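PDB 3MCX: SusD superfamily protein, which is of unknown function but, as a member of the SusD family of outer-membrane proteins, probably helps to capture glycans at the cell surface. Local coordinates for residues A[383-388]-A[394-399]; A[86-91]-A[134-139]. All coordinates share one frame; numbering follows the deposited sequence. Where two conformers were deposited one is given.

Overall arrangement
Interaction 1 and interaction 2 lie on opposite sides of the chain's centre, their own centres about 35 Å apart and their nearest atoms about 18 Å apart, so they do not touch. Interaction 2 comes first along the chain and joins two long antiparallel helices, 81-106 and 115-140, in a fully buried contact, its centre about 12 Å from the centre of the chain. Interaction 1 has its centre about 24 Å out, where the loop after helix 374-385 turns back against that helix. The two differ in their relation to zinc: Asp383 of interaction 1 binds a zinc ion, and a second zinc lies about 6 Å from the Gln394 side chain, whereas interaction 2 lies away from the annotated zinc sites.

Interaction 1 (A[383-388]-A[394-399]). With ZN (zinc ion), chain E.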
ATOM      1  N   ASP A 383     -21.109   7.406   0.879  1.00  7.63           N
ATOM      2  CA  ASP A 383     -20.957   6.570   2.088  1.00  7.63           C
ATOM      3  C   ASP A 383     -19.710   6.943   2.874  1.00  7.42           C
ATOM      4  O   ASP A 383     -19.703   6.856   4.082  1.00  7.48           O
ATOM      5  CB  ASP A 383     -20.902   5.086   1.725  1.00  7.97           C
ATOM      6  CG  ASP A 383     -22.277   4.486   1.523  1.00  9.58           C
ATOM      7  OD1 ASP A 383     -23.175   4.787   2.330  1.00 10.97           O
ATOM      8  OD2 ASP A 383     -22.468   3.708   0.542  1.00 10.06           O
ATOM      9  N   ILE A 384     -18.673   7.361   2.192  1.00  6.48           N
ATOM     10  CA  ILE A 384     -17.463   7.822   2.860  1.00  6.23           C
ATOM     11  C   ILE A 384     -17.671   9.249   3.328  1.00  6.94           C
ATOM     12  O   ILE A 384     -17.564   9.528   4.518  1.00  6.61           O
ATOM     13  CB  ILE A 384     -16.232   7.688   1.962  1.00  7.31           C
ATOM     14  CG1 ILE A 384     -16.040   6.230   1.503  1.00  7.19           C
ATOM     15  CG2 ILE A 384     -15.006   8.223   2.703  1.00  5.40           C
ATOM     16  CD1 ILE A 384     -15.928   5.176   2.600  1.00  9.07           C
ATOM     17  N   ILE A 385     -18.006  10.153   2.408  1.00  6.58           N
ATOM     18  CA  ILE A 385     -18.160  11.579   2.745  1.00  6.79           C
ATOM     19  C   ILE A 385     -19.081  11.762   3.946  1.00  6.26           C
ATOM     20  O   ILE A 385     -18.730  12.478   4.893  1.00  6.74           O
ATOM     21  CB  ILE A 385     -18.633  12.433   1.523  1.00  6.35           C
ATOM     22  CG1 ILE A 385     -17.570  12.445   0.413  1.00  7.51           C
ATOM     23  CG2 ILE A 385     -18.874  13.902   1.946  1.00  6.06           C
ATOM     24  CD1 ILE A 385     -18.085  13.099  -0.914  1.00  6.82           C
ATOM     25  N   SER A 386     -20.245  11.115   3.925  1.00  5.37           N
ATOM     26  CA  SER A 386     -21.264  11.309   4.971  1.00  6.13           C
ATOM     27  C   SER A 386     -20.818  10.836   6.349  1.00  5.65           C
ATOM     28  O   SER A 386     -21.401  11.266   7.353  1.00  6.76           O
ATOM     29  CB  SER A 386     -22.568  10.600   4.619  1.00  6.13           C
ATOM     30  OG  SER A 386     -22.404   9.201   4.602  1.00  8.10           O
ATOM     31  N   ARG A 387     -19.820   9.950   6.383  1.00  5.72           N
ATOM     32  CA  ARG A 387     -19.255   9.434   7.634  1.00  6.32           C
ATOM     33  C   ARG A 387     -17.981  10.145   8.066  1.00  6.88           C
ATOM     34  O   ARG A 387     -17.304   9.724   9.025  1.00  8.59           O
ATOM     35  CB  ARG A 387     -19.029   7.904   7.518  1.00  6.35           C
ATOM     36  CG  ARG A 387     -20.300   7.085   7.435  1.00  6.26           C
ATOM     37  CD  ARG A 387     -19.982   5.625   7.211  1.00  6.50           C
ATOM     38  NE  ARG A 387     -21.147   4.773   7.297  1.00  7.17           N
ATOM     39  CZ  ARG A 387     -22.049   4.612   6.331  1.00  9.56           C
ATOM     40  NH1 ARG A 387     -21.900   5.199   5.144  1.00  8.04           N
ATOM     41  NH2 ARG A 387     -23.081   3.819   6.530  1.00 10.01           N
ATOM     42  N   ARG A 388     -17.606  11.204   7.347  1.00  6.61           N
ATOM     43  CA  ARG A 388     -16.367  11.923   7.633  1.00  6.87           C
ATOM     44  C   ARG A 388     -16.568  13.418   7.879  1.00  6.74           C
ATOM     45  O   ARG A 388     -15.638  14.122   8.285  1.00  8.38           O
ATOM     46  CB  ARG A 388     -15.350  11.700   6.507  1.00  6.50           C
ATOM     47  CG  ARG A 388     -14.999  10.247   6.274  1.00  7.38           C
ATOM     48  CD  ARG A 388     -14.232   9.641   7.420  1.00  7.82           C
ATOM     49  NE  ARG A 388     -13.901   8.300   7.053  1.00 10.54           N
ATOM     50  CZ  ARG A 388     -14.587   7.220   7.407  1.00 10.22           C
ATOM     51  NH1 ARG A 388     -15.624   7.313   8.204  1.00 11.66           N
ATOM     52  NH2 ARG A 388     -14.165   6.047   6.947  1.00 10.81           N
ATOM     53  N   GLN A 394     -21.207  18.653   1.295  1.00  6.78           N
ATOM     54  CA  GLN A 394     -20.016  17.962   0.769  1.00  6.92           C
ATOM     55  C   GLN A 394     -20.373  16.739  -0.033  1.00  6.20           C
ATOM     56  O   GLN A 394     -19.579  16.303  -0.868  1.00  7.63           O
ATOM     57  CB  GLN A 394     -19.038  17.561   1.881  1.00  6.66           C
ATOM     58  CG  GLN A 394     -18.482  18.754   2.638  1.00  7.40           C
ATOM     59  CD  GLN A 394     -17.539  19.602   1.801  1.00  9.44           C
ATOM     60  OE1 GLN A 394     -16.840  19.077   0.936  1.00 10.25           O
ATOM     61  NE2 GLN A 394     -17.555  20.929   2.037  1.00 11.18           N
ATOM     62  N   GLN A 395     -21.537  16.148   0.227  1.00  6.48           N
ATOM     63  CA  GLN A 395     -21.983  14.999  -0.548  1.00  6.44           C
ATOM     64  C   GLN A 395     -22.256  15.405  -1.986  1.00  5.74           C
ATOM     65  O   GLN A 395     -22.666  16.523  -2.262  1.00  5.63           O
ATOM     66  CB  GLN A 395     -23.210  14.353   0.085  1.00  6.58           C
ATOM     67  CG  GLN A 395     -22.850  13.697   1.416  1.00  7.26           C
ATOM     68  CD  GLN A 395     -24.018  13.079   2.104  1.00  9.09           C
ATOM     69  OE1 GLN A 395     -24.693  12.199   1.542  1.00 12.80           O
ATOM     70  NE2 GLN A 395     -24.283  13.514   3.343  1.00  8.76           N
ATOM     71  N   VAL A 396     -22.000  14.467  -2.898  1.00  6.30           N
ATOM     72  CA  VAL A 396     -22.128  14.740  -4.325  1.00  6.80           C
ATOM     73  C   VAL A 396     -23.481  14.335  -4.901  1.00  6.99           C
ATOM     74  O   VAL A 396     -24.138  13.398  -4.425  1.00  7.07           O
ATOM     75  CB  VAL A 396     -21.016  14.026  -5.131  1.00  6.61           C
ATOM     76  CG1 VAL A 396     -19.642  14.505  -4.676  1.00  7.17           C
ATOM     77  CG2 VAL A 396     -21.132  12.502  -4.970  1.00  7.44           C
ATOM     78  N   SER A 397     -23.891  15.099  -5.905  1.00  8.09           N
ATOM     79  CA  SER A 397     -24.963  14.746  -6.825  1.00  9.19           C
ATOM     80  C   SER A 397     -24.308  14.253  -8.110  1.00 10.15           C
ATOM     81  O   SER A 397     -23.099  14.319  -8.243  1.00 10.32           O
ATOM     82  CB  SER A 397     -25.788  15.984  -7.174  1.00  9.62           C
ATOM     83  OG  SER A 397     -24.919  16.938  -7.789  1.00 10.84           O
ATOM     84  N   THR A 398     -25.110  13.823  -9.088  1.00 12.49           N
ATOM     85  CA  THR A 398     -24.538  13.393 -10.373  1.00 14.08           C
ATOM     86  C   THR A 398     -23.694  14.502 -11.004  1.00 13.69           C
ATOM     87  O   THR A 398     -22.612  14.220 -11.529  1.00 14.48           O
ATOM     88  CB  THR A 398     -25.624  12.887 -11.357  1.00 15.43           C
ATOM     89  OG1 THR A 398     -26.307  11.782 -10.742  1.00 19.74           O
ATOM     90  CG2 THR A 398     -24.969  12.376 -12.668  1.00 16.50           C
ATOM     91  N   GLU A 399     -24.139  15.753 -10.880  1.00 13.56           N
ATOM     92  CA  GLU A 399     -23.392  16.889 -11.438  0.50 13.27           C
ATOM     93  C   GLU A 399     -22.041  17.149 -10.758  1.00 13.09           C
ATOM     94  O   GLU A 399     -21.090  17.590 -11.416  1.00 14.26           O
ATOM     95  CB  GLU A 399     -24.242  18.171 -11.448  0.50 13.58           C
ATOM     96  CG  GLU A 399     -24.821  18.602 -10.107  0.50 13.80           C
TER
HETATM   97 ZN    ZN E   4     -24.925   3.771   2.530  0.50 29.02          ZN
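Ile385 meets the loop at Gln394 partly through a main-chain oxygen, its CD1 methyl lying 3.5 Å from Gln394 O, and no hydrogen bond joins 383-388 to 394-399. The contact is therefore van der Waals packing of residues from helix 374-385 and just beyond it against the chain that follows. A beta-branched residue suits this place because it offers two arms: with CG2 anti to the backbone N, that methyl sits 3.7 Å from Gln394 CB, while CD1 on the other branch also reaches Val396 CG1 at 4.3 Å. Gln394 runs roughly perpendicular to the isoleucine, then leads away, and its NE2 bonds to Asp391.

Gln395 instead runs extended beyond CG (chi2 178°), which carries its amide alongside Ser386, NE2 coming to 3.6 Å from Ser386 CB. Its CG also lies 4.0 Å from Ile385 CG2. Cut back to alanine, Gln395 would lose CG and its amide, which would probably leave Ser386 CB and Ile385 CG2 without these neighbours and open a gap between helix and loop. The Ser386 hydroxyl turns back to the carbonyl of Asn382.

On the same helix, Asp383 OD1 binds a zinc ion at 2.0 Å. Arg387 NH1 makes a salt bridge with that same oxygen, approaching on its anti side and 31° out of the carboxylate plane, and also donates to Asp383 O at 2.9 Å. The arginine thus probably helps to fix the rotation of the metal-binding carboxylate.

Asn382 OD1 accepts a bond from Val396 N, tying the loop to helix 374-385. Ile385 and Val396 together pack on Arg405 of helix 403-414, while Asp383 and Ile384 touch Tyr360 of helix 356-370.

Interaction 2 (A[86-91]-A[134-139]); sequences LPWNTV and FNLTRL
Two successive helices, 81-106 and 115-140, pair as an antiparallel helical hairpin in the helical part of this SusD fold, and Leu136 is the residue through which the second meets Trp88 and Val91 of the first. The axes of segments 86-91 and 134-139 approach to 10.4 Å with 155° between their directions, a fairly wide spacing bridged by bulky apolar side chains without any hydrogen bond across.

Leucine suits the middle of such an interface because its forked end serves two partners. Its CD2 comes 4.0 Å from Trp88 CA and meets the indole obliquely, 4.1 Å from Trp88 CE3. Trp88 has CG anti to its own N (chi1 177°), which, with the ring turned about chi2 (-87°), brings carbon of the flat benzo ring to Leu136 while NE1 bonds to Glu465. Beside it, Pro87 leaves a kink in the first helix, and its carbonyl takes a bond from Tyr45 of helix 44-51.

Val91 and Leu136 lie side by side, pointing opposite ways. Valine is small and branched enough to pack closely here in the buried interior, where Val91 CG1 lies 3.7 Å from Leu136 CG and 3.6 Å from Leu136 CD1.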
ATOM      1  N   LEU A  86      17.157  -4.211  -0.751  1.00  5.36           N
ATOM      2  CA  LEU A  86      16.381  -4.934   0.252  1.00  6.32           C
ATOM      3  C   LEU A  86      14.901  -5.096  -0.152  1.00  6.24           C
ATOM      4  O   LEU A  86      14.362  -6.201  -0.027  1.00  6.38           O
ATOM      5  CB  LEU A  86      16.551  -4.241   1.628  1.00  5.81           C
ATOM      6  CG  LEU A  86      17.856  -4.568   2.338  1.00  5.18           C
ATOM      7  CD1 LEU A  86      17.969  -3.702   3.589  1.00  5.44           C
ATOM      8  CD2 LEU A  86      17.962  -6.076   2.693  1.00  8.13           C
ATOM      9  N   PRO A  87      14.228  -4.029  -0.624  1.00  6.00           N
ATOM     10  CA  PRO A  87      12.826  -4.239  -1.010  1.00  6.29           C
ATOM     11  C   PRO A  87      12.611  -5.226  -2.140  1.00  6.17           C
ATOM     12  O   PRO A  87      11.631  -5.951  -2.120  1.00  7.43           O
ATOM     13  CB  PRO A  87      12.334  -2.820  -1.337  1.00  7.15           C
ATOM     14  CG  PRO A  87      13.262  -1.912  -0.514  1.00  8.23           C
ATOM     15  CD  PRO A  87      14.582  -2.596  -0.588  1.00  7.13           C
ATOM     16  N   TRP A  88      13.528  -5.266  -3.085  1.00  5.78           N
ATOM     17  CA  TRP A  88      13.482  -6.260  -4.162  1.00  5.07           C
ATOM     18  C   TRP A  88      13.696  -7.666  -3.606  1.00  6.44           C
ATOM     19  O   TRP A  88      12.893  -8.577  -3.831  1.00  6.62           O
ATOM     20  CB  TRP A  88      14.574  -5.934  -5.174  1.00  5.47           C
ATOM     21  CG  TRP A  88      14.722  -6.890  -6.315  1.00  5.52           C
ATOM     22  CD1 TRP A  88      15.463  -8.001  -6.321  1.00  5.46           C
ATOM     23  CD2 TRP A  88      14.218  -6.731  -7.652  1.00  6.25           C
ATOM     24  NE1 TRP A  88      15.444  -8.600  -7.575  1.00  6.01           N
ATOM     25  CE2 TRP A  88      14.682  -7.824  -8.401  1.00  5.39           C
ATOM     26  CE3 TRP A  88      13.391  -5.795  -8.258  1.00  6.10           C
ATOM     27  CZ2 TRP A  88      14.364  -7.998  -9.766  1.00  5.64           C
ATOM     28  CZ3 TRP A  88      13.075  -5.957  -9.612  1.00  6.45           C
ATOM     29  CH2 TRP A  88      13.566  -7.030 -10.341  1.00  5.73           C
ATOM     30  N   ASN A  89      14.793  -7.858  -2.875  1.00  5.26           N
ATOM     31  CA  ASN A  89      15.193  -9.186  -2.450  1.00  5.83           C
ATOM     32  C   ASN A  89      14.182  -9.739  -1.439  1.00  6.10           C
ATOM     33  O   ASN A  89      13.922 -10.931  -1.401  1.00  6.61           O
ATOM     34  CB  ASN A  89      16.586  -9.194  -1.820  1.00  5.96           C
ATOM     35  CG  ASN A  89      17.709  -9.133  -2.839  1.00  7.71           C
ATOM     36  OD1 ASN A  89      17.507  -9.394  -4.025  1.00  9.37           O
ATOM     37  ND2 ASN A  89      18.907  -8.865  -2.361  1.00  8.70           N
ATOM     38  N   THR A  90      13.646  -8.870  -0.587  1.00  6.09           N
ATOM     39  CA  THR A  90      12.737  -9.334   0.465  1.00  6.41           C
ATOM     40  C   THR A  90      11.440  -9.835  -0.142  1.00  5.88           C
ATOM     41  O   THR A  90      10.905 -10.867   0.306  1.00  6.15           O
ATOM     42  CB  THR A  90      12.506  -8.239   1.520  1.00  7.07           C
ATOM     43  OG1 THR A  90      13.787  -7.794   2.013  1.00  7.78           O
ATOM     44  CG2 THR A  90      11.616  -8.728   2.677  1.00  7.98           C
ATOM     45  N   VAL A  91      10.878  -9.108  -1.125  1.00  6.20           N
ATOM     46  CA  VAL A  91       9.637  -9.564  -1.750  1.00  6.40           C
ATOM     47  C   VAL A  91       9.874 -10.837  -2.538  1.00  6.57           C
ATOM     48  O   VAL A  91       9.053 -11.762  -2.495  1.00  6.27           O
ATOM     49  CB  VAL A  91       8.925  -8.450  -2.535  1.00  6.55           C
ATOM     50  CG1 VAL A  91       7.653  -9.014  -3.164  1.00  7.30           C
ATOM     51  CG2 VAL A  91       8.570  -7.293  -1.598  1.00  7.42           C
ATOM     52  N   PHE A 134       2.577  -8.124  -7.583  1.00  6.69           N
ATOM     53  CA  PHE A 134       1.958  -6.815  -7.808  1.00  7.18           C
ATOM     54  C   PHE A 134       2.812  -5.695  -7.210  1.00  7.45           C
ATOM     55  O   PHE A 134       3.073  -4.680  -7.852  1.00  7.57           O
ATOM     56  CB  PHE A 134       0.543  -6.819  -7.205  1.00  7.05           C
ATOM     57  CG  PHE A 134      -0.201  -5.516  -7.303  1.00  6.44           C
ATOM     58  CD1 PHE A 134      -0.526  -4.974  -8.520  1.00  7.97           C
ATOM     59  CD2 PHE A 134      -0.620  -4.860  -6.165  1.00  7.69           C
ATOM     60  CE1 PHE A 134      -1.267  -3.808  -8.601  1.00  9.02           C
ATOM     61  CE2 PHE A 134      -1.342  -3.677  -6.247  1.00  8.00           C
ATOM     62  CZ  PHE A 134      -1.676  -3.170  -7.451  1.00  8.84           C
ATOM     63  N   ASN A 135       3.230  -5.880  -5.956  1.00  7.51           N
ATOM     64  CA  ASN A 135       4.069  -4.893  -5.273  1.00  7.82           C
ATOM     65  C   ASN A 135       5.365  -4.623  -6.006  1.00  7.14           C
ATOM     66  O   ASN A 135       5.768  -3.467  -6.179  1.00  7.21           O
ATOM     67  CB  ASN A 135       4.316  -5.345  -3.836  1.00  7.11           C
ATOM     68  CG  ASN A 135       3.061  -5.213  -2.966  1.00  7.52           C
ATOM     69  OD1 ASN A 135       2.274  -4.270  -3.132  1.00  7.95           O
ATOM     70  ND2 ASN A 135       2.885  -6.140  -2.017  1.00  7.35           N
ATOM     71  N   LEU A 136       6.046  -5.682  -6.463  1.00  6.56           N
ATOM     72  CA  LEU A 136       7.266  -5.481  -7.242  1.00  6.01           C
ATOM     73  C   LEU A 136       6.996  -4.735  -8.562  1.00  6.28           C
ATOM     74  O   LEU A 136       7.756  -3.876  -8.967  1.00  6.75           O
ATOM     75  CB  LEU A 136       7.944  -6.810  -7.545  1.00  6.40           C
ATOM     76  CG  LEU A 136       8.644  -7.457  -6.346  1.00  7.08           C
ATOM     77  CD1 LEU A 136       8.787  -8.946  -6.577  1.00  8.30           C
ATOM     78  CD2 LEU A 136       9.994  -6.792  -6.104  1.00  7.34           C
ATOM     79  N   THR A 137       5.921  -5.127  -9.236  1.00  6.01           N
ATOM     80  CA  THR A 137       5.624  -4.616 -10.544  1.00  6.24           C
ATOM     81  C   THR A 137       5.329  -3.113 -10.464  1.00  6.94           C
ATOM     82  O   THR A 137       5.710  -2.351 -11.351  1.00  6.29           O
ATOM     83  CB  THR A 137       4.462  -5.399 -11.205  1.00  6.43           C
ATOM     84  OG1 THR A 137       4.814  -6.780 -11.287  1.00  7.62           O
ATOM     85  CG2 THR A 137       4.151  -4.854 -12.591  1.00  7.94           C
ATOM     86  N   ARG A 138       4.625  -2.691  -9.429  1.00  7.20           N
ATOM     87  CA  ARG A 138       4.221  -1.305  -9.351  1.00  7.45           C
ATOM     88  C   ARG A 138       5.370  -0.410  -8.883  1.00  7.80           C
ATOM     89  O   ARG A 138       5.343   0.767  -9.213  1.00  8.26           O
ATOM     90  CB  ARG A 138       2.947  -1.168  -8.500  1.00  8.59           C
ATOM     91  CG  ARG A 138       3.142  -1.380  -7.072  1.00  8.56           C
ATOM     92  CD  ARG A 138       1.820  -1.739  -6.347  1.00  9.34           C
ATOM     93  NE  ARG A 138       0.645  -0.926  -6.607  1.00  9.13           N
ATOM     94  CZ  ARG A 138      -0.263  -0.530  -5.680  1.00 10.70           C
ATOM     95  NH1 ARG A 138      -0.089  -0.759  -4.385  1.00  8.85           N
ATOM     96  NH2 ARG A 138      -1.360   0.073  -6.051  1.00 10.06           N
ATOM     97  N   LEU A 139       6.396  -0.959  -8.211  1.00  7.38           N
ATOM     98  CA  LEU A 139       7.593  -0.177  -7.861  1.00  7.51           C
ATOM     99  C   LEU A 139       8.564  -0.095  -9.018  1.00  7.74           C
ATOM    100  O   LEU A 139       9.133   0.972  -9.263  1.00  7.75           O
ATOM    101  CB  LEU A 139       8.330  -0.794  -6.658  1.00  7.05           C
ATOM    102  CG  LEU A 139       8.016  -0.109  -5.333  1.00  8.06           C
ATOM    103  CD1 LEU A 139       6.535  -0.263  -4.904  1.00  8.66           C
ATOM    104  CD2 LEU A 139       8.994  -0.611  -4.250  1.00  8.99           C
TER